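Local coordinates for tight junction protein ZO-3 (PDB 3KFV) that acts as a MAGUK-family scaffold that links tight junction membrane proteins such as claudins and occludin to the actin cytoskeleton, at residues Arg8-Leu13 against Pro133-Val138; Phe29-Thr34 against Trp49-Met54; Phe144-Val149 against Tyr219-Phe224. All blocks are in the same frame, centred on the assembly; numbering follows the deposited sequence.

Contacts 1 and 2 belong to one antiparallel sheet, that of the SH3 part. Contact 3 belongs to the parallel sheet of the guanylate kinase-like part. The centres of contacts 1 and 2 are about 12 Å apart, and Tyr134 packs on Trp49 between them. Contact 1 is buried and mixes strand pairing with a salt bridge. Contact 2 is partly buried; its side-chain packing is mainly apolar, on a hydrogen-bonded strand pair, with exposed residues at its Asp33-Thr34 end. Contact 3 is buried. It joins two inner strands through valine, isoleucine and proline, with one arginine gripping a backbone carbonyl. Tyr219 of contact 3 also packs against Arg8 of contact 1, where the two parts meet.

Contact 1 of 3, residues Arg8-Leu13 against Pro133-Val138; sequences RTHFEL and PYERVV
Arg8 and Thr9 run antiparallel to Tyr134 and Glu135, with Arg8-Glu135 the hydrogen-bonded pair and Thr9-Tyr134 the non-hydrogen-bonded one. This is the split SH3 fold of the MAGUK family. Strand 134-141 precedes the parallel sheet of the guanylate kinase-like part in the chain, yet it is paired here with strand 5-9 of the SH3 part. Arg8 N donates to Glu135 O at 2.8 Å, and Glu135 N bonds back to Arg8 O. Beyond the strand end, His10 N donates to Pro133 O at 2.9 Å.

On the sheet face that carries Arg8 and Glu135, two donors hold Glu135 OE2. Glu135 has CG anti to its backbone N (chi1 -173°) and is extended beyond, which carries the carboxylate out beside Arg8. Arg8 NE forms a salt bridge to Glu135 OE2 at 3.0 Å, in the guanidinium plane. His10 NE2 donates to the same OE2 at 2.9 Å, from the opposite face of the carboxylate. The oxygen lies close to the His10 ring plane. Such donors would be expected to keep the glutamate ionised. Tyr215 ties in both partners: its OH bonds to His10 ND1 and its backbone O to Arg8 NH2.

Phe11 packs against Pro133 and Tyr134, and helix 69-82 touches it too. Phe11 CE2 meets Pro133 CB at 3.6 Å, the two side chains crossing at about a right angle. The Phe11 and Tyr134 rings are tilted 28° to each other and offset, with little overlap. Tyr134 OH is bonded to Pro67 O. Nearby, Thr9 CG2 lies 4.0 Å from Tyr134 CE1.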
loop_
_atom_site.group_PDB
_atom_site.type_symbol
_atom_site.label_atom_id
_atom_site.label_comp_id
_atom_site.label_asym_id
_atom_site.label_seq_id
_atom_site.Cartn_x
_atom_site.Cartn_y
_atom_site.Cartn_z
ATOM N N ARG A 8 -15.153 3.782 -5.399
ATOM C CA ARG A 8 -14.404 2.711 -4.759
ATOM C C ARG A 8 -15.353 1.550 -4.429
ATOM O O ARG A 8 -16.450 1.760 -3.912
ATOM C CB ARG A 8 -13.688 3.223 -3.514
ATOM C CG ARG A 8 -12.406 2.480 -3.212
ATOM C CD ARG A 8 -11.557 3.216 -2.186
ATOM N NE ARG A 8 -12.106 3.177 -0.830
ATOM C CZ ARG A 8 -11.516 2.575 0.196
ATOM N NH1 ARG A 8 -10.356 1.959 0.024
ATOM N NH2 ARG A 8 -12.077 2.592 1.395
ATOM N N THR A 9 -14.935 0.330 -4.750
ATOM C CA THR A 9 -15.803 -0.834 -4.620
ATOM C C THR A 9 -15.578 -1.568 -3.293
ATOM O O THR A 9 -14.441 -1.811 -2.896
ATOM C CB THR A 9 -15.595 -1.806 -5.804
ATOM O OG1 THR A 9 -14.247 -2.284 -5.801
ATOM C CG2 THR A 9 -15.855 -1.105 -7.128
ATOM N N HIS A 10 -16.663 -1.922 -2.612
ATOM C CA HIS A 10 -16.568 -2.578 -1.311
ATOM C C HIS A 10 -17.227 -3.958 -1.280
ATOM O O HIS A 10 -17.712 -4.420 -0.243
ATOM C CB HIS A 10 -17.130 -1.670 -0.217
ATOM C CG HIS A 10 -16.322 -0.430 -0.010
ATOM N ND1 HIS A 10 -15.187 -0.403 0.775
ATOM C CD2 HIS A 10 -16.463 0.821 -0.510
ATOM C CE1 HIS A 10 -14.674 0.813 0.760
ATOM N NE2 HIS A 10 -15.429 1.575 -0.011
ATOM N N PHE A 11 -17.235 -4.613 -2.432
ATOM C CA PHE A 11 -17.625 -6.008 -2.506
ATOM C C PHE A 11 -16.900 -6.651 -3.684
ATOM O O PHE A 11 -16.340 -5.952 -4.532
ATOM C CB PHE A 11 -19.147 -6.149 -2.629
ATOM C CG PHE A 11 -19.729 -5.474 -3.839
ATOM C CD1 PHE A 11 -20.042 -6.209 -4.978
ATOM C CD2 PHE A 11 -19.968 -4.110 -3.840
ATOM C CE1 PHE A 11 -20.574 -5.591 -6.099
ATOM C CE2 PHE A 11 -20.504 -3.487 -4.955
ATOM C CZ PHE A 11 -20.807 -4.229 -6.087
ATOM N N GLU A 12 -16.897 -7.979 -3.727
ATOM C CA GLU A 12 -16.195 -8.698 -4.780
ATOM C C GLU A 12 -17.106 -8.979 -5.979
ATOM O O GLU A 12 -18.302 -9.229 -5.822
ATOM C CB GLU A 12 -15.595 -10.000 -4.232
ATOM C CG GLU A 12 -14.130 -9.894 -3.784
ATOM C CD GLU A 12 -13.917 -8.940 -2.606
ATOM O OE1 GLU A 12 -14.797 -8.862 -1.720
ATOM O OE2 GLU A 12 -12.861 -8.271 -2.559
ATOM N N LEU A 13 -16.531 -8.918 -7.176
ATOM C CA LEU A 13 -17.260 -9.238 -8.396
ATOM C C LEU A 13 -16.323 -9.888 -9.410
ATOM O O LEU A 13 -15.198 -9.423 -9.618
ATOM C CB LEU A 13 -17.887 -7.984 -8.999
ATOM C CG LEU A 13 -18.771 -8.219 -10.225
ATOM C CD1 LEU A 13 -20.050 -8.928 -9.816
ATOM C CD2 LEU A 13 -19.082 -6.913 -10.941
ATOM N N PRO A 133 -21.462 -0.360 -0.643
ATOM C CA PRO A 133 -21.003 -1.096 -1.826
ATOM C C PRO A 133 -20.207 -0.193 -2.765
ATOM O O PRO A 133 -19.134 -0.580 -3.232
ATOM C CB PRO A 133 -22.310 -1.529 -2.486
ATOM C CG PRO A 133 -23.257 -1.685 -1.343
ATOM C CD PRO A 133 -22.875 -0.640 -0.328
ATOM N N TYR A 134 -20.736 0.996 -3.042
ATOM C CA TYR A 134 -20.023 1.983 -3.840
ATOM C C TYR A 134 -19.755 3.213 -2.995
ATOM O O TYR A 134 -20.663 3.745 -2.341
ATOM C CB TYR A 134 -20.829 2.400 -5.070
ATOM C CG TYR A 134 -20.752 1.455 -6.246
ATOM C CD1 TYR A 134 -19.853 0.392 -6.263
ATOM C CD2 TYR A 134 -21.563 1.646 -7.359
ATOM C CE1 TYR A 134 -19.782 -0.467 -7.346
ATOM C CE2 TYR A 134 -21.498 0.795 -8.446
ATOM C CZ TYR A 134 -20.608 -0.258 -8.436
ATOM O OH TYR A 134 -20.548 -1.093 -9.528
ATOM N N GLU A 135 -18.509 3.674 -3.024
ATOM C CA GLU A 135 -18.114 4.863 -2.284
ATOM C C GLU A 135 -17.529 5.867 -3.256
ATOM O O GLU A 135 -16.477 5.627 -3.841
ATOM C CB GLU A 135 -17.069 4.497 -1.231
ATOM C CG GLU A 135 -16.704 5.612 -0.284
ATOM C CD GLU A 135 -15.379 5.371 0.422
ATOM O OE1 GLU A 135 -15.036 6.152 1.343
ATOM O OE2 GLU A 135 -14.670 4.407 0.052
ATOM N N ARG A 136 -18.211 6.986 -3.451
ATOM C CA ARG A 136 -17.658 8.040 -4.291
ATOM C C ARG A 136 -16.411 8.615 -3.632
ATOM O O ARG A 136 -16.437 8.981 -2.455
ATOM C CB ARG A 136 -18.697 9.134 -4.554
ATOM C CG ARG A 136 -19.831 8.697 -5.478
ATOM C CD ARG A 136 -20.688 9.878 -5.930
ATOM N NE ARG A 136 -19.890 10.935 -6.550
ATOM C CZ ARG A 136 -20.383 11.902 -7.319
ATOM N NH1 ARG A 136 -21.684 11.953 -7.579
ATOM N NH2 ARG A 136 -19.572 12.814 -7.837
ATOM N N VAL A 137 -15.316 8.674 -4.386
ATOM C CA VAL A 137 -14.047 9.184 -3.864
ATOM C C VAL A 137 -13.486 10.305 -4.738
ATOM O O VAL A 137 -13.789 10.394 -5.926
ATOM C CB VAL A 137 -12.967 8.063 -3.746
ATOM C CG1 VAL A 137 -13.314 7.074 -2.651
ATOM C CG2 VAL A 137 -12.777 7.354 -5.071
ATOM N N VAL A 138 -12.659 11.156 -4.140
ATOM C CA VAL A 138 -11.950 12.198 -4.878
ATOM C C VAL A 138 -10.472 12.160 -4.496
ATOM O O VAL A 138 -10.107 11.540 -3.499
ATOM C CB VAL A 138 -12.522 13.618 -4.594
ATOM C CG1 VAL A 138 -13.863 13.816 -5.292
ATOM C CG2 VAL A 138 -12.633 13.874 -3.091
#

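Contact 2 of 3, residues Phe29-Thr34 against Trp49-Met54; sequences FHVLDT and WLAVRM
The Thr34 side chain runs alongside that of Trp49, in the same direction. Thr34 CG2 sits over one face of the indole in a CH-pi contact, 3.9 Å from the centroid of the five-membered ring. Val31 lies at a slant to Trp49 and brings CG2 to within 3.7 Å of Trp49 CE3. The rings of Phe5 and Tyr134 also meet this indole. An alanine in place of Trp49 would probably leave Val31 and Thr34 without their packing partner and open a gap toward Tyr134.

On the same face as Val31, the Phe29 ring runs alongside Arg53. Its CE1 is 4.0 Å from Arg53 CB, and the ring and guanidinium planes stand 75° apart. Arg53 NH1 makes a salt bridge to Glu62. With CG anti to the carbonyl carbon (chi1 -61°), Leu32 extends its CD1 across to Val52 CG2, 3.5 Å away.

Leu50 O takes a bond from Asp33 N at 3.3 Å and a weak one from Leu32 N. Leu50 N donates to Asp33 O. Leu32 and Asp33 are thus both opposite Leu50 and shift the register by one: a classic beta bulge in the antiparallel strand pair that flanks the n-Src loop of an SH3 fold.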
loop_
_atom_site.group_PDB
_atom_site.type_symbol
_atom_site.label_atom_id
_atom_site.label_comp_id
_atom_site.label_asym_id
_atom_site.label_seq_id
_atom_site.Cartn_x
_atom_site.Cartn_y
_atom_site.Cartn_z
ATOM N N PHE A 29 -12.659 3.051 -9.633
ATOM C CA PHE A 29 -13.046 3.192 -11.027
ATOM C C PHE A 29 -13.382 4.624 -11.394
ATOM O O PHE A 29 -14.152 5.297 -10.709
ATOM C CB PHE A 29 -14.231 2.279 -11.354
ATOM C CG PHE A 29 -13.882 0.826 -11.347
ATOM C CD1 PHE A 29 -13.653 0.152 -12.533
ATOM C CD2 PHE A 29 -13.761 0.135 -10.151
ATOM C CE1 PHE A 29 -13.320 -1.190 -12.527
ATOM C CE2 PHE A 29 -13.429 -1.204 -10.137
ATOM C CZ PHE A 29 -13.209 -1.867 -11.326
ATOM N N HIS A 30 -12.793 5.086 -12.485
ATOM C CA HIS A 30 -13.220 6.329 -13.081
ATOM C C HIS A 30 -14.430 6.021 -13.946
ATOM O O HIS A 30 -14.290 5.558 -15.077
ATOM C CB HIS A 30 -12.100 6.931 -13.920
ATOM C CG HIS A 30 -12.462 8.235 -14.556
ATOM N ND1 HIS A 30 -11.939 8.644 -15.762
ATOM C CD2 HIS A 30 -13.309 9.214 -14.159
ATOM C CE1 HIS A 30 -12.438 9.826 -16.077
ATOM N NE2 HIS A 30 -13.272 10.193 -15.121
ATOM N N VAL A 31 -15.620 6.242 -13.391
ATOM C CA VAL A 31 -16.867 6.012 -14.115
ATOM C C VAL A 31 -17.078 7.110 -15.150
ATOM O O VAL A 31 -17.405 8.248 -14.802
ATOM C CB VAL A 31 -18.071 5.981 -13.161
ATOM C CG1 VAL A 31 -19.356 5.756 -13.933
ATOM C CG2 VAL A 31 -17.878 4.904 -12.127
ATOM N N LEU A 32 -16.885 6.760 -16.418
ATOM C CA LEU A 32 -16.924 7.736 -17.503
ATOM C C LEU A 32 -18.328 8.269 -17.764
ATOM O O LEU A 32 -18.520 9.477 -17.933
ATOM C CB LEU A 32 -16.333 7.143 -18.783
ATOM C CG LEU A 32 -14.868 6.709 -18.683
ATOM C CD1 LEU A 32 -14.329 6.282 -20.043
ATOM C CD2 LEU A 32 -14.024 7.825 -18.090
ATOM N N ASP A 33 -19.309 7.372 -17.799
ATOM C CA ASP A 33 -20.690 7.787 -18.013
ATOM C C ASP A 33 -21.680 6.850 -17.339
ATOM O O ASP A 33 -21.395 5.670 -17.163
ATOM C CB ASP A 33 -21.008 7.881 -19.507
ATOM C CG ASP A 33 -22.386 8.461 -19.767
ATOM O OD1 ASP A 33 -22.546 9.702 -19.644
ATOM O OD2 ASP A 33 -23.313 7.677 -20.081
ATOM N N THR A 34 -22.842 7.382 -16.970
ATOM C CA THR A 34 -23.886 6.589 -16.340
ATOM C C THR A 34 -25.126 6.505 -17.229
ATOM O O THR A 34 -25.132 5.815 -18.253
ATOM C CB THR A 34 -24.284 7.169 -14.966
ATOM O OG1 THR A 34 -24.982 8.408 -15.145
ATOM C CG2 THR A 34 -23.053 7.412 -14.116
ATOM N N TRP A 49 -22.878 1.088 -15.980
ATOM C CA TRP A 49 -22.010 2.267 -16.030
ATOM C C TRP A 49 -20.803 1.956 -16.897
ATOM O O TRP A 49 -20.263 0.852 -16.837
ATOM C CB TRP A 49 -21.497 2.665 -14.642
ATOM C CG TRP A 49 -22.517 3.221 -13.706
ATOM C CD1 TRP A 49 -23.802 3.575 -13.998
ATOM C CD2 TRP A 49 -22.322 3.522 -12.319
ATOM N NE1 TRP A 49 -24.427 4.057 -12.871
ATOM C CE2 TRP A 49 -23.539 4.038 -11.829
ATOM C CE3 TRP A 49 -21.238 3.393 -11.442
ATOM C CZ2 TRP A 49 -23.701 4.430 -10.504
ATOM C CZ3 TRP A 49 -21.403 3.779 -10.123
ATOM C CH2 TRP A 49 -22.626 4.293 -9.669
ATOM N N LEU A 50 -20.364 2.922 -17.694
ATOM C CA LEU A 50 -19.113 2.761 -18.420
ATOM C C LEU A 50 -17.980 3.262 -17.538
ATOM O O LEU A 50 -17.943 4.435 -17.181
ATOM C CB LEU A 50 -19.135 3.529 -19.743
ATOM C CG LEU A 50 -17.851 3.396 -20.570
ATOM C CD1 LEU A 50 -17.833 2.068 -21.313
ATOM C CD2 LEU A 50 -17.681 4.560 -21.541
ATOM N N ALA A 51 -17.054 2.379 -17.187
ATOM C CA ALA A 51 -16.000 2.730 -16.240
ATOM C C ALA A 51 -14.614 2.281 -16.688
ATOM O O ALA A 51 -14.477 1.459 -17.587
ATOM C CB ALA A 51 -16.320 2.152 -14.871
ATOM N N VAL A 52 -13.592 2.828 -16.041
ATOM C CA VAL A 52 -12.209 2.471 -16.331
ATOM C C VAL A 52 -11.473 2.221 -15.018
ATOM O O VAL A 52 -11.631 2.981 -14.065
ATOM C CB VAL A 52 -11.498 3.599 -17.095
ATOM C CG1 VAL A 52 -10.106 3.163 -17.515
ATOM C CG2 VAL A 52 -12.321 4.020 -18.303
ATOM N N ARG A 53 -10.679 1.157 -14.955
ATOM C CA ARG A 53 -9.969 0.852 -13.718
ATOM C C ARG A 53 -8.783 1.785 -13.501
ATOM O O ARG A 53 -8.158 2.255 -14.452
ATOM C CB ARG A 53 -9.514 -0.608 -13.656
ATOM C CG ARG A 53 -8.688 -0.911 -12.406
ATOM C CD ARG A 53 -8.366 -2.384 -12.255
ATOM N NE ARG A 53 -9.565 -3.211 -12.347
ATOM C CZ ARG A 53 -9.741 -4.171 -13.249
ATOM N NH1 ARG A 53 -8.783 -4.439 -14.129
ATOM N NH2 ARG A 53 -10.870 -4.872 -13.262
HETATM N N MSE A 54 -8.485 2.050 -12.236
HETATM C CA MSE A 54 -7.399 2.940 -11.872
HETATM C C MSE A 54 -6.337 2.153 -11.119
HETATM O O MSE A 54 -6.617 1.577 -10.064
HETATM C CB MSE A 54 -7.933 4.070 -10.996
HETATM C CG MSE A 54 -9.010 4.912 -11.661
HETATM SE SE MSE A 54 -8.306 6.225 -12.946
HETATM C CE MSE A 54 -7.157 7.267 -11.752
#

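Contact 3 of 3, residues Phe144-Val149 against Tyr219-Phe224; sequences FKRPVV and YPIVVF
Arg146 grips the backbone carbonyl of Tyr219 with two nitrogens. NE donates to Tyr219 O at 2.9 Å, nearly in line with the carbonyl bond. NH2 donates to the same oxygen at 2.9 Å, but from 44° above the carbonyl plane. The oxygen lies in the guanidinium plane, so the two hydrogen bonds together fix how the group is turned. A bend at chi3 (56°) brings the Arg146 guanidinium round to this carbonyl. A further bond from NH2 to Pro220 O is weak.

The backbone bonds are those of parallel pairing. Ile221 N donates to Pro147 O at 2.8 Å. Val149 N donates to Ile221 O at 2.7 Å, and Val223 N to Val149 O at 2.9 Å. Val149 therefore straddles Val222. Strands 148-151 and 221-227 are neighbours inside the five-stranded parallel sheet of the guanylate kinase-like domain, which belongs to the P-loop NTPase fold class. Helices cover both faces of the sheet.

Apolar contacts fall on two faces. With Val148, Ile221 points to the face touched by helix 278-290. Its CG1 lies over the centre of the Arg146 guanidinium, 3.8 Å from CZ, and the two side chains cross at about a right angle. On the other face, Val149 and Pro220 lie side by side, with Val149 CG2 3.7 Å from Pro220 CB. Helix 207-215 packs on both through Ile210 and Leu213. Val149 CB also meets Val222 CG2 at 4.0 Å.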
loop_
_atom_site.group_PDB
_atom_site.type_symbol
_atom_site.label_atom_id
_atom_site.label_comp_id
_atom_site.label_asym_id
_atom_site.label_seq_id
_atom_site.Cartn_x
_atom_site.Cartn_y
_atom_site.Cartn_z
ATOM N N PHE A 144 -2.313 14.464 6.420
ATOM C CA PHE A 144 -1.570 13.820 7.495
ATOM C C PHE A 144 -0.302 13.213 6.904
ATOM O O PHE A 144 -0.203 13.018 5.687
ATOM C CB PHE A 144 -2.426 12.754 8.191
ATOM C CG PHE A 144 -2.840 11.622 7.297
ATOM C CD1 PHE A 144 -2.129 10.435 7.285
ATOM C CD2 PHE A 144 -3.939 11.742 6.467
ATOM C CE1 PHE A 144 -2.507 9.390 6.464
ATOM C CE2 PHE A 144 -4.319 10.694 5.635
ATOM C CZ PHE A 144 -3.601 9.521 5.635
ATOM N N LYS A 145 0.680 12.942 7.754
ATOM C CA LYS A 145 1.895 12.298 7.276
ATOM C C LYS A 145 1.659 10.799 7.090
ATOM O O LYS A 145 1.310 10.083 8.033
ATOM C CB LYS A 145 3.082 12.608 8.195
ATOM C CG LYS A 145 3.734 13.959 7.869
ATOM C CD LYS A 145 4.774 14.366 8.890
ATOM C CE LYS A 145 5.558 15.587 8.420
ATOM N NZ LYS A 145 6.619 16.012 9.402
ATOM N N ARG A 146 1.832 10.340 5.855
ATOM C CA ARG A 146 1.487 8.977 5.474
ATOM C C ARG A 146 2.449 7.959 6.076
ATOM O O ARG A 146 3.656 8.185 6.109
ATOM C CB ARG A 146 1.486 8.851 3.946
ATOM C CG ARG A 146 0.567 9.834 3.234
ATOM C CD ARG A 146 0.801 9.834 1.721
ATOM N NE ARG A 146 0.655 8.504 1.136
ATOM C CZ ARG A 146 0.929 8.201 -0.130
ATOM N NH1 ARG A 146 1.366 9.128 -0.963
ATOM N NH2 ARG A 146 0.770 6.962 -0.566
ATOM N N PRO A 147 1.914 6.826 6.559
ATOM C CA PRO A 147 2.815 5.783 7.065
ATOM C C PRO A 147 3.765 5.344 5.961
ATOM O O PRO A 147 3.415 5.426 4.786
ATOM C CB PRO A 147 1.860 4.646 7.443
ATOM C CG PRO A 147 0.550 5.319 7.688
ATOM C CD PRO A 147 0.495 6.460 6.714
ATOM N N VAL A 148 4.957 4.897 6.326
ATOM C CA VAL A 148 5.929 4.478 5.328
ATOM C C VAL A 148 6.322 3.032 5.570
ATOM O O VAL A 148 6.814 2.684 6.643
ATOM C CB VAL A 148 7.199 5.378 5.340
ATOM C CG1 VAL A 148 8.208 4.891 4.308
ATOM C CG2 VAL A 148 6.838 6.836 5.084
ATOM N N VAL A 149 6.097 2.188 4.576
ATOM C CA VAL A 149 6.443 0.777 4.689
ATOM C C VAL A 149 7.742 0.478 3.943
ATOM O O VAL A 149 7.833 0.689 2.733
ATOM C CB VAL A 149 5.310 -0.122 4.146
ATOM C CG1 VAL A 149 5.765 -1.565 4.089
ATOM C CG2 VAL A 149 4.064 0.011 5.008
ATOM N N TYR A 219 -3.024 4.616 3.150
ATOM C CA TYR A 219 -2.182 4.564 1.953
ATOM C C TYR A 219 -0.704 4.785 2.218
ATOM O O TYR A 219 -0.164 5.848 1.897
ATOM C CB TYR A 219 -2.670 5.555 0.892
ATOM C CG TYR A 219 -4.007 5.183 0.305
ATOM C CD1 TYR A 219 -4.163 4.017 -0.443
ATOM C CD2 TYR A 219 -5.116 5.987 0.504
ATOM C CE1 TYR A 219 -5.381 3.671 -0.975
ATOM C CE2 TYR A 219 -6.341 5.646 -0.030
ATOM C CZ TYR A 219 -6.467 4.490 -0.767
ATOM O OH TYR A 219 -7.696 4.167 -1.293
ATOM N N PRO A 220 -0.036 3.766 2.777
ATOM C CA PRO A 220 1.379 3.909 3.122
ATOM C C PRO A 220 2.167 4.251 1.875
ATOM O O PRO A 220 1.696 3.992 0.767
ATOM C CB PRO A 220 1.780 2.504 3.590
ATOM C CG PRO A 220 0.513 1.738 3.751
ATOM C CD PRO A 220 -0.497 2.371 2.864
ATOM N N ILE A 221 3.342 4.839 2.050
ATOM C CA ILE A 221 4.317 4.875 0.977
ATOM C C ILE A 221 5.091 3.567 1.095
ATOM O O ILE A 221 5.678 3.282 2.137
ATOM C CB ILE A 221 5.259 6.086 1.107
ATOM C CG1 ILE A 221 4.463 7.388 0.998
ATOM C CG2 ILE A 221 6.355 6.029 0.054
ATOM C CD1 ILE A 221 5.254 8.627 1.364
ATOM N N VAL A 222 5.062 2.749 0.050
ATOM C CA VAL A 222 5.714 1.440 0.113
ATOM C C VAL A 222 6.967 1.379 -0.746
ATOM O O VAL A 222 6.899 1.511 -1.964
ATOM C CB VAL A 222 4.769 0.309 -0.311
ATOM C CG1 VAL A 222 5.482 -1.017 -0.194
ATOM C CG2 VAL A 222 3.530 0.320 0.550
ATOM N N VAL A 223 8.110 1.169 -0.100
ATOM C CA VAL A 223 9.389 1.184 -0.795
ATOM C C VAL A 223 10.105 -0.153 -0.692
ATOM O O VAL A 223 10.360 -0.640 0.405
ATOM C CB VAL A 223 10.304 2.292 -0.245
ATOM C CG1 VAL A 223 11.706 2.169 -0.834
ATOM C CG2 VAL A 223 9.701 3.663 -0.537
ATOM N N PHE A 224 10.430 -0.738 -1.840
ATOM C CA PHE A 224 11.091 -2.039 -1.881
ATOM C C PHE A 224 12.526 -1.899 -2.383
ATOM O O PHE A 224 12.780 -1.252 -3.399
ATOM C CB PHE A 224 10.303 -3.014 -2.759
ATOM C CG PHE A 224 10.971 -4.350 -2.934
ATOM C CD1 PHE A 224 10.808 -5.354 -1.992
ATOM C CD2 PHE A 224 11.764 -4.606 -4.039
ATOM C CE1 PHE A 224 11.424 -6.580 -2.149
ATOM C CE2 PHE A 224 12.384 -5.832 -4.197
ATOM C CZ PHE A 224 12.212 -6.817 -3.248
#